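Local coordinates for TRAP-type C4-dicarboxylate:H+ symport system substrate-binding component DctP (Shewanella oneidensis, PDB 4MX6), which binds succinate and probably delivers such C4-dicarboxylates in the periplasm to a TRAP-type proton symporter for uptake, at residues Q217-T220 against W221-Y225. Numbering follows the deposited sequence.
Sequences QENT and WSNTY. With SIN (succinic acid), chain B.
The side-chain oxygen OD1 of Asn219 is gripped by two N-H groups: Asn223 ND2 reaches it over 2.9 Å, tilted from its carbonyl plane, while the backbone N of Thr220 meets a lone pair in that plane. The two amides stand nearly perpendicular, 83° apart, and each turns an N-H to succinate. Asn219 ND2 donates to O3 of one carboxylate, and Asn223 ND2 donates to O2 of the other at 2.9 Å. Asparagine suits both places: Asn219 accepts through OD1 and donates through ND2, while Asn223 spends both N-H groups of ND2, one on OD1 and one on O2. With an alanine here in place of Asn219, succinate O3 would probably lose this donor, and Asn223 ND2 and Thr220 N the acceptor they share. Thr220 is the N-cap, where a short hydroxyl side chain can accept from the first turn: OG1, set between the backbone N and the carbonyl carbon (chi1 67°), faces Asn223 N for a weak capping bond of 3.3 Å and is also hydrogen-bonded to Asn156 OD1. Its carbonyl O takes Thr224 N and, from above the carbonyl plane, Thr224 OG1 at 2.8 Å, a hydroxyl short enough to fold back there. A water donates to both Thr224 OG1 and Asn219 O. Strand 217-219 edges a mixed sheet beside strand 160-163, and helix 221-226 turns off it, with Trp221 and Tyr225 packed on helix 260-295.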
loop_
_atom_site.group_PDB
_atom_site.type_symbol
_atom_site.label_atom_id
_atom_site.label_comp_id
_atom_site.label_asym_id
_atom_site.label_seq_id
_atom_site.Cartn_x
_atom_site.Cartn_y
_atom_site.Cartn_z
ATOM N N GLN A 217 -2.986 0.849 -14.800
ATOM C CA GLN A 217 -2.510 0.442 -13.488
ATOM C C GLN A 217 -3.615 0.713 -12.471
ATOM O O GLN A 217 -4.726 1.103 -12.846
ATOM C CB GLN A 217 -1.177 1.136 -13.138
ATOM C CG GLN A 217 -1.197 2.670 -13.145
ATOM C CD GLN A 217 -1.729 3.270 -11.857
ATOM O OE1 GLN A 217 -1.151 3.083 -10.790
ATOM N NE2 GLN A 217 -2.844 3.988 -11.950
ATOM N N GLU A 218 -3.336 0.468 -11.192
ATOM C CA GLU A 218 -4.303 0.718 -10.115
ATOM C C GLU A 218 -3.556 1.423 -8.987
ATOM O O GLU A 218 -2.465 0.995 -8.587
ATOM C CB GLU A 218 -4.945 -0.584 -9.609
ATOM C CG GLU A 218 -3.934 -1.670 -9.259
ATOM C CD GLU A 218 -4.468 -2.792 -8.370
ATOM O OE1 GLU A 218 -5.693 -2.980 -8.291
ATOM O OE2 GLU A 218 -3.640 -3.468 -7.718
ATOM N N ASN A 219 -4.133 2.487 -8.447
ATOM C CA ASN A 219 -3.467 3.194 -7.358
ATOM C C ASN A 219 -4.390 4.212 -6.707
ATOM O O ASN A 219 -5.490 4.485 -7.192
ATOM C CB ASN A 219 -2.151 3.852 -7.809
ATOM C CG ASN A 219 -1.030 3.519 -6.857
ATOM O OD1 ASN A 219 -1.138 3.794 -5.658
ATOM N ND2 ASN A 219 -0.004 2.842 -7.346
ATOM N N THR A 220 -3.931 4.769 -5.596
ATOM C CA THR A 220 -4.707 5.754 -4.876
ATOM C C THR A 220 -4.558 7.125 -5.520
ATOM O O THR A 220 -3.620 7.371 -6.290
ATOM C CB THR A 220 -4.245 5.850 -3.412
ATOM O OG1 THR A 220 -2.913 6.386 -3.410
ATOM C CG2 THR A 220 -4.271 4.475 -2.729
ATOM N N TRP A 221 -5.454 8.042 -5.188
ATOM C CA TRP A 221 -5.335 9.413 -5.686
ATOM C C TRP A 221 -3.969 10.004 -5.340
ATOM O O TRP A 221 -3.385 10.711 -6.151
ATOM C CB TRP A 221 -6.442 10.333 -5.155
ATOM C CG TRP A 221 -7.819 9.932 -5.556
ATOM C CD1 TRP A 221 -8.787 9.473 -4.728
ATOM C CD2 TRP A 221 -8.398 9.960 -6.871
ATOM N NE1 TRP A 221 -9.926 9.206 -5.427
ATOM C CE2 TRP A 221 -9.720 9.485 -6.747
ATOM C CE3 TRP A 221 -7.935 10.333 -8.134
ATOM C CZ2 TRP A 221 -10.582 9.378 -7.830
ATOM C CZ3 TRP A 221 -8.809 10.236 -9.205
ATOM C CH2 TRP A 221 -10.115 9.765 -9.038
ATOM N N SER A 222 -3.473 9.747 -4.131
ATOM C CA SER A 222 -2.214 10.346 -3.695
ATOM C C SER A 222 -1.047 9.897 -4.558
ATOM O O SER A 222 -0.230 10.727 -4.955
ATOM C CB SER A 222 -1.927 10.005 -2.237
ATOM O OG SER A 222 -0.563 10.244 -1.915
ATOM N N ASN A 223 -0.934 8.610 -4.848
ATOM C CA ASN A 223 0.136 8.150 -5.734
ATOM C C ASN A 223 -0.073 8.613 -7.185
ATOM O O ASN A 223 0.881 8.982 -7.881
ATOM C CB ASN A 223 0.301 6.636 -5.670
ATOM C CG ASN A 223 1.173 6.194 -4.509
ATOM O OD1 ASN A 223 2.041 6.950 -4.024
ATOM N ND2 ASN A 223 0.976 4.966 -4.076
ATOM N N THR A 224 -1.322 8.603 -7.637
ATOM C CA THR A 224 -1.644 8.982 -9.003
ATOM C C THR A 224 -1.231 10.435 -9.242
ATOM O O THR A 224 -0.674 10.764 -10.300
ATOM C CB THR A 224 -3.143 8.769 -9.272
ATOM O OG1 THR A 224 -3.470 7.393 -9.090
ATOM C CG2 THR A 224 -3.534 9.168 -10.681
ATOM N N TYR A 225 -1.516 11.303 -8.272
ATOM C CA TYR A 225 -1.142 12.710 -8.363
ATOM C C TYR A 225 0.358 12.935 -8.220
ATOM O O TYR A 225 0.992 13.555 -9.075
ATOM C CB TYR A 225 -1.896 13.550 -7.323
ATOM C CG TYR A 225 -1.448 14.988 -7.353
ATOM C CD1 TYR A 225 -1.761 15.801 -8.428
ATOM C CD2 TYR A 225 -0.661 15.522 -6.345
ATOM C CE1 TYR A 225 -1.331 17.114 -8.490
ATOM C CE2 TYR A 225 -0.219 16.832 -6.391
ATOM C CZ TYR A 225 -0.559 17.628 -7.468
ATOM O OH TYR A 225 -0.120 18.943 -7.521
HETATM C C1 SIN B . 3.462 2.734 -2.299
HETATM O O1 SIN B . 4.232 2.296 -1.404
HETATM O O2 SIN B . 2.523 3.523 -2.060
HETATM C C2 SIN B . 3.633 2.238 -3.712
HETATM C C3 SIN B . 2.507 1.260 -4.042
HETATM C C4 SIN B . 2.684 0.635 -5.401
HETATM O O3 SIN B . 1.793 0.821 -6.279
HETATM O O4 SIN B . 3.691 -0.067 -5.642
HETATM O O HOH W 1 -4.749 5.201 -10.061
#